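Side-chain contacts in sister chromatid cohesion protein (Chaetomium thermophilum, PDB 5T8V), which probably loads cohesin onto chromatin in the nucleus, this chain being the C-terminal, HEAT-repeat part of the loader Scc2: residues E454-G457 with T458-A461; A461-S464 with K465-H469; T627-S630 with K631-S635; K634-N637 with Q638-A642; I676-C679 with I680-P684. All coordinates share one frame; numbering follows the deposited sequence.

Interaction 1: residues E454-G457 with T458-A461; sequences ELLG and TMCA
Met-459 N reaches back four residues to Leu-455 O at 2.9 Å, and the amides of Cys-460 and Ala-461 bond likewise to Leu-456 O and Gly-457 O, in unbroken alpha-helix. Leu-455 O has a second donor. Thr-458 OG1 lies 2.8 Å from Leu-455 O and comes in the carbonyl plane, on a lone pair, with a C=O...OG1 angle of 125°. The amide of Met-459 arrives nearly in line with the same C=O bond, so the two donors use different directions. The hydroxyl sits between the backbone N and carbonyl carbon of Thr-458 (chi1 63°), which turns it back to the preceding turn. CG2 is then left beside Glu-454 O, at 3.7 Å. This helix, 446-474, belongs to the HEAT-repeat solenoid and is packed by helices 423-440, 610-619 and 628-642. On the buried side, Leu-456 and Met-459 meet through their methyl ends, with CD2 of Leu-456 3.7 Å from CE of Met-459. The methionine chain bends at chi3 (-70°), which brings CE back to Leu-456. Leu-455 CB is a looser neighbour, 4.4 Å from Met-459 CE. The carboxylate of Glu-454 makes a salt bridge with Arg-402 of helix 402-414.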
loop_
_atom_site.group_PDB
_atom_site.type_symbol
_atom_site.label_atom_id
_atom_site.label_comp_id
_atom_site.label_asym_id
_atom_site.label_seq_id
_atom_site.Cartn_x
_atom_site.Cartn_y
_atom_site.Cartn_z
ATOM N N GLU A 454 6.348 -2.180 -12.516
ATOM C CA GLU A 454 7.415 -1.309 -12.037
ATOM C C GLU A 454 7.651 -0.144 -12.990
ATOM O O GLU A 454 7.928 0.978 -12.549
ATOM C CB GLU A 454 8.692 -2.124 -11.842
ATOM C CG GLU A 454 9.904 -1.307 -11.430
ATOM C CD GLU A 454 11.000 -2.162 -10.817
ATOM O OE1 GLU A 454 10.850 -3.404 -10.808
ATOM O OE2 GLU A 454 12.008 -1.595 -10.345
ATOM N N LEU A 455 7.547 -0.384 -14.299
ATOM C CA LEU A 455 7.754 0.693 -15.263
ATOM C C LEU A 455 6.517 1.570 -15.401
ATOM O O LEU A 455 6.628 2.799 -15.476
ATOM C CB LEU A 455 8.145 0.117 -16.625
ATOM C CG LEU A 455 9.558 -0.458 -16.774
ATOM C CD1 LEU A 455 9.804 -0.825 -18.226
ATOM C CD2 LEU A 455 10.637 0.506 -16.287
ATOM N N LEU A 456 5.332 0.960 -15.446
ATOM C CA LEU A 456 4.100 1.739 -15.448
ATOM C C LEU A 456 4.062 2.703 -14.273
ATOM O O LEU A 456 3.461 3.777 -14.370
ATOM C CB LEU A 456 2.887 0.807 -15.420
ATOM C CG LEU A 456 2.567 0.077 -16.730
ATOM C CD1 LEU A 456 1.527 -1.008 -16.505
ATOM C CD2 LEU A 456 2.084 1.049 -17.794
ATOM N N GLY A 457 4.708 2.346 -13.165
ATOM C CA GLY A 457 4.827 3.256 -12.045
ATOM C C GLY A 457 5.627 4.499 -12.382
ATOM O O GLY A 457 5.144 5.621 -12.199
ATOM N N THR A 458 6.854 4.318 -12.878
ATOM C CA THR A 458 7.693 5.470 -13.197
ATOM C C THR A 458 7.042 6.336 -14.268
ATOM O O THR A 458 7.082 7.570 -14.190
ATOM C CB THR A 458 9.084 5.014 -13.650
ATOM O OG1 THR A 458 8.971 4.255 -14.856
ATOM C CG2 THR A 458 9.749 4.153 -12.592
ATOM N N MET A 459 6.434 5.710 -15.279
ATOM C CA MET A 459 5.741 6.480 -16.307
ATOM C C MET A 459 4.581 7.264 -15.705
ATOM O O MET A 459 4.375 8.442 -16.029
ATOM C CB MET A 459 5.251 5.550 -17.421
ATOM C CG MET A 459 6.366 5.054 -18.343
ATOM S SD MET A 459 5.802 4.052 -19.744
ATOM C CE MET A 459 5.295 2.569 -18.896
ATOM N N CYS A 460 3.818 6.630 -14.813
ATOM C CA CYS A 460 2.731 7.325 -14.134
ATOM C C CYS A 460 3.251 8.555 -13.400
ATOM O O CYS A 460 2.699 9.655 -13.533
ATOM C CB CYS A 460 2.036 6.367 -13.166
ATOM S SG CYS A 460 0.342 6.802 -12.794
ATOM N N ALA A 461 4.321 8.385 -12.618
ATOM C CA ALA A 461 4.919 9.517 -11.919
ATOM C C ALA A 461 5.316 10.620 -12.890
ATOM O O ALA A 461 5.091 11.805 -12.620
ATOM C CB ALA A 461 6.134 9.051 -11.118
#

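Interaction 2: residues A461-S464 with K465-H469; sequences AAIS and KLRGH
Ile-463 and Arg-467 make the side-chain contact here, and four backbone bonds hold the turn beneath them. Lys-465 N reaches Ala-461 O and Leu-466 N reaches Ala-462 O, both at 2.9 Å. Arg-467 N bonds to Ile-463 O, and Gly-468 N bonds to Ser-464 O at 3.0 Å.

The apolar part is small. CG2 of Ile-463 lies 3.8 Å from CD of Arg-467. The two side chains cross obliquely, a branch methyl of one against the aliphatic stem of the other. CG of Arg-467 is beside its own backbone N (chi1 -73°), which lays the stem back over Ile-463 O, with CG 3.5 Å from that oxygen. The guanidinium is then carried away from Ile-463. This is helix 446-474 of the HEAT-repeat solenoid, where neighbouring helices pack side by side. Phe-610 of helix 610-619 touches Ile-463, Ser-464 and Arg-467, while Leu-601 and Leu-602 of helix 590-602 touch Leu-466.

Two polar side chains find their partners off this helix. Ser-464 holds OG anti to its backbone N, chi1 -176°, which directs the buried hydroxyl to a hydrogen bond with Val-639 O of helix 628-642. The guanidinium of Arg-467 has a long, weak ion pair with Asp-643. Lys-465 is exposed. It keeps only its root by the turn, CB lying 3.6 Å from Ala-461 O, and its chain leads the ammonium group away.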
loop_
_atom_site.group_PDB
_atom_site.type_symbol
_atom_site.label_atom_id
_atom_site.label_comp_id
_atom_site.label_asym_id
_atom_site.label_seq_id
_atom_site.Cartn_x
_atom_site.Cartn_y
_atom_site.Cartn_z
ATOM N N ALA A 461 4.321 8.385 -12.618
ATOM C CA ALA A 461 4.919 9.517 -11.919
ATOM C C ALA A 461 5.316 10.620 -12.890
ATOM O O ALA A 461 5.091 11.805 -12.620
ATOM C CB ALA A 461 6.134 9.051 -11.118
ATOM N N ALA A 462 5.910 10.250 -14.026
ATOM C CA ALA A 462 6.331 11.254 -14.998
ATOM C C ALA A 462 5.141 12.045 -15.526
ATOM O O ALA A 462 5.197 13.277 -15.628
ATOM C CB ALA A 462 7.081 10.583 -16.146
ATOM N N ILE A 463 4.051 11.354 -15.869
ATOM C CA ILE A 463 2.858 12.046 -16.349
ATOM C C ILE A 463 2.316 12.976 -15.272
ATOM O O ILE A 463 1.935 14.120 -15.551
ATOM C CB ILE A 463 1.797 11.026 -16.802
ATOM C CG1 ILE A 463 2.335 10.178 -17.961
ATOM C CG2 ILE A 463 0.521 11.739 -17.220
ATOM C CD1 ILE A 463 1.486 8.964 -18.284
ATOM N N SER A 464 2.260 12.499 -14.027
ATOM C CA SER A 464 1.775 13.333 -12.932
ATOM C C SER A 464 2.604 14.606 -12.810
ATOM O O SER A 464 2.060 15.711 -12.681
ATOM C CB SER A 464 1.808 12.540 -11.627
ATOM O OG SER A 464 1.266 13.294 -10.557
ATOM N N LYS A 465 3.930 14.467 -12.857
ATOM C CA LYS A 465 4.799 15.637 -12.801
ATOM C C LYS A 465 4.530 16.578 -13.967
ATOM O O LYS A 465 4.503 17.802 -13.791
ATOM C CB LYS A 465 6.263 15.199 -12.781
ATOM C CG LYS A 465 7.228 16.279 -13.232
ATOM C CD LYS A 465 8.653 15.991 -12.801
ATOM C CE LYS A 465 9.630 16.901 -13.528
ATOM N NZ LYS A 465 9.137 18.312 -13.615
ATOM N N LEU A 466 4.323 16.032 -15.166
ATOM C CA LEU A 466 4.036 16.888 -16.314
ATOM C C LEU A 466 2.751 17.678 -16.102
ATOM O O LEU A 466 2.693 18.876 -16.401
ATOM C CB LEU A 466 3.948 16.050 -17.589
ATOM C CG LEU A 466 3.611 16.819 -18.868
ATOM C CD1 LEU A 466 4.450 16.325 -20.023
ATOM C CD2 LEU A 466 2.145 16.679 -19.205
ATOM N N ARG A 467 1.709 17.025 -15.583
ATOM C CA ARG A 467 0.440 17.711 -15.362
ATOM C C ARG A 467 0.589 18.814 -14.321
ATOM O O ARG A 467 0.098 19.937 -14.509
ATOM C CB ARG A 467 -0.625 16.698 -14.943
ATOM C CG ARG A 467 -1.081 15.806 -16.085
ATOM C CD ARG A 467 -1.619 14.476 -15.595
ATOM N NE ARG A 467 -2.620 14.645 -14.549
ATOM C CZ ARG A 467 -3.855 15.088 -14.756
ATOM N NH1 ARG A 467 -4.249 15.424 -15.979
ATOM N NH2 ARG A 467 -4.695 15.205 -13.735
ATOM N N GLY A 468 1.275 18.516 -13.216
ATOM C CA GLY A 468 1.537 19.549 -12.228
ATOM C C GLY A 468 2.290 20.724 -12.820
ATOM O O GLY A 468 1.950 21.886 -12.568
ATOM N N HIS A 469 3.316 20.441 -13.626
ATOM C CA HIS A 469 4.089 21.510 -14.244
ATOM C C HIS A 469 3.221 22.344 -15.178
ATOM O O HIS A 469 3.376 23.568 -15.251
ATOM C CB HIS A 469 5.285 20.924 -14.994
ATOM C CG HIS A 469 6.258 21.953 -15.481
ATOM N ND1 HIS A 469 6.568 23.086 -14.759
ATOM C CD2 HIS A 469 6.997 22.016 -16.615
ATOM C CE1 HIS A 469 7.451 23.805 -15.429
ATOM N NE2 HIS A 469 7.729 23.178 -16.558
#

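Interaction 3: residues T627-S630 with K631-S635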
loop_
_atom_site.group_PDB
_atom_site.type_symbol
_atom_site.label_atom_id
_atom_site.label_comp_id
_atom_site.label_asym_id
_atom_site.label_seq_id
_atom_site.Cartn_x
_atom_site.Cartn_y
_atom_site.Cartn_z
ATOM N N THR A 627 8.457 -6.716 -3.536
ATOM C CA THR A 627 9.178 -5.675 -4.259
ATOM C C THR A 627 8.297 -4.897 -5.220
ATOM O O THR A 627 8.492 -3.691 -5.387
ATOM C CB THR A 627 10.346 -6.289 -5.039
ATOM O OG1 THR A 627 9.860 -7.326 -5.900
ATOM C CG2 THR A 627 11.385 -6.863 -4.084
ATOM N N VAL A 628 7.331 -5.556 -5.864
ATOM C CA VAL A 628 6.390 -4.831 -6.712
ATOM C C VAL A 628 5.445 -3.997 -5.857
ATOM O O VAL A 628 4.963 -2.946 -6.294
ATOM C CB VAL A 628 5.623 -5.814 -7.621
ATOM C CG1 VAL A 628 4.487 -6.504 -6.864
ATOM C CG2 VAL A 628 5.102 -5.104 -8.858
ATOM N N ARG A 629 5.174 -4.446 -4.630
ATOM C CA ARG A 629 4.296 -3.707 -3.728
ATOM C C ARG A 629 4.957 -2.417 -3.255
ATOM O O ARG A 629 4.393 -1.326 -3.394
ATOM C CB ARG A 629 3.924 -4.593 -2.538
ATOM C CG ARG A 629 3.077 -3.911 -1.474
ATOM C CD ARG A 629 2.943 -4.789 -0.242
ATOM N NE ARG A 629 2.299 -6.063 -0.546
ATOM C CZ ARG A 629 2.261 -7.101 0.284
ATOM N NH1 ARG A 629 2.837 -7.029 1.478
ATOM N NH2 ARG A 629 1.650 -8.219 -0.084
ATOM N N SER A 630 6.156 -2.526 -2.678
ATOM C CA SER A 630 6.854 -1.336 -2.198
ATOM C C SER A 630 7.142 -0.374 -3.342
ATOM O O SER A 630 7.038 0.848 -3.179
ATOM C CB SER A 630 8.153 -1.737 -1.499
ATOM O OG SER A 630 9.051 -2.347 -2.409
ATOM N N LYS A 631 7.509 -0.907 -4.508
ATOM C CA LYS A 631 7.748 -0.059 -5.670
ATOM C C LYS A 631 6.472 0.657 -6.097
ATOM O O LYS A 631 6.495 1.855 -6.413
ATOM C CB LYS A 631 8.307 -0.906 -6.812
ATOM C CG LYS A 631 8.555 -0.150 -8.100
ATOM C CD LYS A 631 9.468 1.049 -7.891
ATOM C CE LYS A 631 9.949 1.612 -9.216
ATOM N NZ LYS A 631 8.827 1.792 -10.174
ATOM N N SER A 632 5.346 -0.061 -6.114
ATOM C CA SER A 632 4.069 0.570 -6.431
ATOM C C SER A 632 3.756 1.695 -5.451
ATOM O O SER A 632 3.355 2.791 -5.856
ATOM C CB SER A 632 2.951 -0.473 -6.424
ATOM O OG SER A 632 3.034 -1.314 -7.561
ATOM N N LEU A 633 3.924 1.438 -4.153
ATOM C CA LEU A 633 3.683 2.479 -3.159
ATOM C C LEU A 633 4.565 3.692 -3.420
ATOM O O LEU A 633 4.099 4.836 -3.377
ATOM C CB LEU A 633 3.924 1.930 -1.753
ATOM C CG LEU A 633 2.994 0.795 -1.316
ATOM C CD1 LEU A 633 3.463 0.203 0.001
ATOM C CD2 LEU A 633 1.560 1.286 -1.198
ATOM N N LYS A 634 5.847 3.457 -3.697
ATOM C CA LYS A 634 6.760 4.549 -4.015
ATOM C C LYS A 634 6.231 5.380 -5.179
ATOM O O LYS A 634 6.162 6.616 -5.103
ATOM C CB LYS A 634 8.142 3.974 -4.332
ATOM C CG LYS A 634 9.217 5.001 -4.651
ATOM C CD LYS A 634 10.582 4.554 -4.128
ATOM C CE LYS A 634 10.989 3.175 -4.652
ATOM N NZ LYS A 634 12.265 2.696 -4.045
ATOM N N SER A 635 5.831 4.713 -6.264
ATOM C CA SER A 635 5.338 5.438 -7.429
ATOM C C SER A 635 4.061 6.204 -7.106
ATOM O O SER A 635 3.851 7.309 -7.617
ATOM C CB SER A 635 5.112 4.468 -8.587
ATOM O OG SER A 635 6.340 3.904 -9.010
#
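Thr-627 O receives the amide of Lys-631 at 3.1 Å. One residue on, Val-628 O is gripped twice by Ser-632. The amide N lies 2.9 Å from Val-628 O and the hydroxyl OG 2.8 Å from it, and they come from opposite faces of the carbonyl. The hydroxyl can do this because OG stands beside the serine's own backbone N, chi1 -73°. Ser-632 OG also has a hydrogen bond with Ser-620 OG. With an alanine here, Val-628 O would probably keep the amide alone, and Ser-620 OG would lose a partner. Arg-629 O accepts from Leu-633 N, and Leu-633 folds CG and CD1 back over that oxygen. CD1 of Leu-633 stays 4.4 Å from CG of Arg-629, so their side chains touch lightly. Ser-630 O takes the amide of Lys-634. These are the first turns of helix 628-642 in the HEAT-repeat solenoid, between helices 446-474 and 666-682. Lys-631 bends at chi2 and chi4 and carries NZ to Glu-454 O of helix 446-474, with a weak bond to Ser-635 OG. The Ser-632 hydroxyl is buried but bonded to both Val-628 O and Ser-620 OG. The lysine charge probably helps satisfy a carbonyl on the neighbouring helix.

Interaction 4: residues K634-N637 with Q638-A642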
loop_
_atom_site.group_PDB
_atom_site.type_symbol
_atom_site.label_atom_id
_atom_site.label_comp_id
_atom_site.label_asym_id
_atom_site.label_seq_id
_atom_site.Cartn_x
_atom_site.Cartn_y
_atom_site.Cartn_z
ATOM N N LYS A 634 5.847 3.457 -3.697
ATOM C CA LYS A 634 6.760 4.549 -4.015
ATOM C C LYS A 634 6.231 5.380 -5.179
ATOM O O LYS A 634 6.162 6.616 -5.103
ATOM C CB LYS A 634 8.142 3.974 -4.332
ATOM C CG LYS A 634 9.217 5.001 -4.651
ATOM C CD LYS A 634 10.582 4.554 -4.128
ATOM C CE LYS A 634 10.989 3.175 -4.652
ATOM N NZ LYS A 634 12.265 2.696 -4.045
ATOM N N SER A 635 5.831 4.713 -6.264
ATOM C CA SER A 635 5.338 5.438 -7.429
ATOM C C SER A 635 4.061 6.204 -7.106
ATOM O O SER A 635 3.851 7.309 -7.617
ATOM C CB SER A 635 5.112 4.468 -8.587
ATOM O OG SER A 635 6.340 3.904 -9.010
ATOM N N ILE A 636 3.198 5.641 -6.259
ATOM C CA ILE A 636 1.968 6.336 -5.889
ATOM C C ILE A 636 2.288 7.586 -5.077
ATOM O O ILE A 636 1.655 8.635 -5.251
ATOM C CB ILE A 636 1.025 5.388 -5.126
ATOM C CG1 ILE A 636 0.549 4.270 -6.055
ATOM C CG2 ILE A 636 -0.174 6.153 -4.573
ATOM C CD1 ILE A 636 -0.201 3.151 -5.355
ATOM N N ASN A 637 3.267 7.496 -4.174
ATOM C CA ASN A 637 3.708 8.681 -3.447
ATOM C C ASN A 637 4.212 9.745 -4.410
ATOM O O ASN A 637 3.834 10.919 -4.310
ATOM C CB ASN A 637 4.794 8.312 -2.437
ATOM C CG ASN A 637 4.226 7.774 -1.138
ATOM O OD1 ASN A 637 3.660 8.521 -0.341
ATOM N ND2 ASN A 637 4.381 6.475 -0.914
ATOM N N GLN A 638 5.065 9.353 -5.360
ATOM C CA GLN A 638 5.559 10.320 -6.335
ATOM C C GLN A 638 4.409 10.951 -7.112
ATOM O O GLN A 638 4.411 12.162 -7.365
ATOM C CB GLN A 638 6.550 9.650 -7.285
ATOM C CG GLN A 638 7.862 9.261 -6.622
ATOM C CD GLN A 638 8.842 8.620 -7.584
ATOM O OE1 GLN A 638 8.459 8.129 -8.647
ATOM N NE2 GLN A 638 10.119 8.625 -7.216
ATOM N N VAL A 639 3.411 10.150 -7.490
ATOM C CA VAL A 639 2.268 10.683 -8.227
ATOM C C VAL A 639 1.527 11.711 -7.384
ATOM O O VAL A 639 1.135 12.774 -7.879
ATOM C CB VAL A 639 1.338 9.540 -8.677
ATOM C CG1 VAL A 639 0.010 10.085 -9.193
ATOM C CG2 VAL A 639 2.003 8.708 -9.760
ATOM N N MET A 640 1.318 11.409 -6.100
ATOM C CA MET A 640 0.599 12.331 -5.226
ATOM C C MET A 640 1.366 13.638 -5.052
ATOM O O MET A 640 0.803 14.728 -5.206
ATOM C CB MET A 640 0.350 11.673 -3.870
ATOM C CG MET A 640 -0.707 10.582 -3.890
ATOM S SD MET A 640 -0.692 9.569 -2.396
ATOM C CE MET A 640 -0.890 10.816 -1.127
ATOM N N GLU A 641 2.656 13.547 -4.723
ATOM C CA GLU A 641 3.443 14.755 -4.490
ATOM C C GLU A 641 3.569 15.588 -5.758
ATOM O O GLU A 641 3.598 16.823 -5.698
ATOM C CB GLU A 641 4.828 14.385 -3.963
ATOM C CG GLU A 641 4.810 13.578 -2.679
ATOM C CD GLU A 641 6.200 13.184 -2.219
ATOM O OE1 GLU A 641 7.088 14.063 -2.185
ATOM O OE2 GLU A 641 6.405 11.994 -1.901
ATOM N N ALA A 642 3.651 14.932 -6.916
ATOM C CA ALA A 642 3.856 15.659 -8.163
ATOM C C ALA A 642 2.629 16.474 -8.556
ATOM O O ALA A 642 2.766 17.531 -9.183
ATOM C CB ALA A 642 4.223 14.682 -9.277
#
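Ile-636 and Met-640 lie one turn apart, slanted across each other, with the branch methyl CG2 of Ile-636 4.1 Å from SD of Met-640. Met-640 CG stands beside the residue's own backbone N, chi1 -72°, and lies 3.3 Å from Ile-636 O. The chain then bends at chi3 and sends CE on toward helix 666-682. Val-639 uses a methyl instead: its CG2 lies over Ser-635 O at 3.2 Å, while that oxygen accepts the amide of Val-639. Gln-638 is stretched beyond CG, with CG near Lys-634 O. The other pair, Asn-637 and Glu-641, is polar. Glu-641 leans back over the preceding turn, so OE2 approaches CB of Asn-637 to 4.1 Å. ND2 of Asn-637 turns back to give a hydrogen bond to Leu-633 O. Under them run the i to i+4 backbone bonds, among them Glu-641 N to Asn-637 O at 2.9 Å. This is the later part of helix 628-642, packed by helices 446-474, 610-619 and 666-682 of the HEAT-repeat solenoid. Ile-636, Val-639 and Met-640 are buried, and helix 610-619 packs on the first two. The exposed carboxylate of Glu-641 has a long, weak ion pair with Lys-678, which probably offsets its charge only in part. ND2 of Asn-637, by contrast, gives Leu-633 O a further donor from its own helix.

Interaction 5: residues I676-C679 with I680-P684; sequences ISKC and ISLRP
The peptide groups are the flat elements where Ile-676 and Ile-680 meet. Ile-680 N approaches Ile-676 O at 2.9 Å, nearly in line with the carbonyl. Ser-681 N is tilted 22° from the plane of the Ser-677 carbonyl. The guanidinium of Arg-683 is the other flat group, and it leads away from this turn to a salt bridge with Asp-648. Of the side chains, Ile-676 and Ile-680 make the main contact. CD1 of Ile-680 rests 3.6 Å from CG2 of Ile-676. CG1 of Ile-680 stands beside its own backbone N (chi1 -63°), which lays the longer branch back along the helix and over Ile-676 O. Helix 685-696 touches both isoleucines, and Ile-716 and Arg-719 of helix 703-719 also touch Ile-680. A serine in place of Ile-680 would remove the CG1-CD1 branch, and is likely to leave Ile-676 CG2 without its neighbour and open a gap toward helix 703-719. On another side, CD1 of Leu-682 comes to 4.2 Å from CG of Lys-678. The last turn closes at Cys-679 O, which takes Arg-683 N at 2.9 Å and a weak bond from Leu-682 N. Arg-683 is the first residue to leave helical angles. This is the C-terminal end of helix 666-682, where a helix of the HEAT-repeat solenoid gives way to a short turn before the next, 685-696.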
loop_
_atom_site.group_PDB
_atom_site.type_symbol
_atom_site.label_atom_id
_atom_site.label_comp_id
_atom_site.label_asym_id
_atom_site.label_seq_id
_atom_site.Cartn_x
_atom_site.Cartn_y
_atom_site.Cartn_z
ATOM N N ILE A 676 -2.324 6.872 3.767
ATOM C CA ILE A 676 -3.272 7.767 4.429
ATOM C C ILE A 676 -2.542 8.976 4.999
ATOM O O ILE A 676 -2.991 10.120 4.859
ATOM C CB ILE A 676 -4.048 7.004 5.521
ATOM C CG1 ILE A 676 -5.008 6.000 4.874
ATOM C CG2 ILE A 676 -4.812 7.973 6.430
ATOM C CD1 ILE A 676 -5.710 5.086 5.856
ATOM N N SER A 677 -1.398 8.740 5.643
ATOM C CA SER A 677 -0.642 9.840 6.229
ATOM C C SER A 677 -0.183 10.822 5.159
ATOM O O SER A 677 -0.263 12.040 5.350
ATOM C CB SER A 677 0.554 9.300 7.009
ATOM O OG SER A 677 1.242 10.348 7.669
ATOM N N LYS A 678 0.304 10.315 4.023
ATOM C CA LYS A 678 0.742 11.215 2.960
ATOM C C LYS A 678 -0.424 12.036 2.421
ATOM O O LYS A 678 -0.296 13.250 2.211
ATOM C CB LYS A 678 1.408 10.419 1.837
ATOM C CG LYS A 678 2.121 11.279 0.798
ATOM C CD LYS A 678 3.219 12.121 1.430
ATOM C CE LYS A 678 4.491 12.091 0.604
ATOM N NZ LYS A 678 5.584 12.882 1.238
ATOM N N CYS A 679 -1.570 11.394 2.191
ATOM C CA CYS A 679 -2.760 12.127 1.773
ATOM C C CYS A 679 -3.069 13.253 2.749
ATOM O O CYS A 679 -3.215 14.416 2.352
ATOM C CB CYS A 679 -3.950 11.173 1.661
ATOM S SG CYS A 679 -3.786 9.917 0.372
ATOM N N ILE A 680 -3.168 12.924 4.040
ATOM C CA ILE A 680 -3.458 13.938 5.051
ATOM C C ILE A 680 -2.424 15.054 4.995
ATOM O O ILE A 680 -2.740 16.228 5.223
ATOM C CB ILE A 680 -3.514 13.289 6.447
ATOM C CG1 ILE A 680 -4.656 12.273 6.515
ATOM C CG2 ILE A 680 -3.693 14.351 7.530
ATOM C CD1 ILE A 680 -4.569 11.340 7.705
ATOM N N SER A 681 -1.173 14.706 4.692
ATOM C CA SER A 681 -0.116 15.708 4.633
ATOM C C SER A 681 -0.326 16.667 3.468
ATOM O O SER A 681 -0.119 17.877 3.609
ATOM C CB SER A 681 1.242 15.021 4.521
ATOM O OG SER A 681 2.281 15.969 4.357
ATOM N N LEU A 682 -0.738 16.148 2.310
ATOM C CA LEU A 682 -0.869 16.995 1.129
ATOM C C LEU A 682 -2.178 17.774 1.112
ATOM O O LEU A 682 -2.220 18.887 0.577
ATOM C CB LEU A 682 -0.745 16.144 -0.133
ATOM C CG LEU A 682 0.667 15.616 -0.392
ATOM C CD1 LEU A 682 0.637 14.513 -1.430
ATOM C CD2 LEU A 682 1.588 16.745 -0.835
ATOM N N ARG A 683 -3.248 17.219 1.680
ATOM C CA ARG A 683 -4.537 17.906 1.751
ATOM C C ARG A 683 -5.141 17.673 3.128
ATOM O O ARG A 683 -5.892 16.711 3.341
ATOM C CB ARG A 683 -5.476 17.440 0.637
ATOM C CG ARG A 683 -5.011 17.840 -0.766
ATOM C CD ARG A 683 -5.052 19.359 -0.967
ATOM N NE ARG A 683 -4.154 19.820 -2.024
ATOM C CZ ARG A 683 -4.511 20.037 -3.285
ATOM N NH1 ARG A 683 -5.761 19.831 -3.679
ATOM N NH2 ARG A 683 -3.612 20.465 -4.161
ATOM N N PRO A 684 -4.828 18.540 4.097
ATOM C CA PRO A 684 -5.338 18.334 5.465
ATOM C C PRO A 684 -6.852 18.297 5.572
ATOM O O PRO A 684 -7.367 17.804 6.583
ATOM C CB PRO A 684 -4.758 19.527 6.235
ATOM C CG PRO A 684 -3.532 19.900 5.479
ATOM C CD PRO A 684 -3.846 19.635 4.035
#

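How the interactions relate
Interactions 1 and 2 are consecutive on helix 446-474 and share Ala-461. Interactions 3 and 4 are consecutive on helix 628-642 and share Lys-634 and Ser-635. These two helices pack together. Interaction 1 meets interaction 3 at Glu-454 O and Lys-631 NZ, 2.7 Å apart, and at Gly-457 CA and Ser-635 OG, 3.5 Å apart. Interactions 2 and 4 join where Ser-464 OG lies 2.7 Å from Val-639 O. Interaction 5, on helix 666-682, touches interaction 4 alone, with Met-640 CE 3.4 Å from Cys-679 SG. Its centre is about 12 Å from that of interaction 4 and about 21 Å from that of interaction 1. Helix 628-642 therefore lies between the other two in this solenoid.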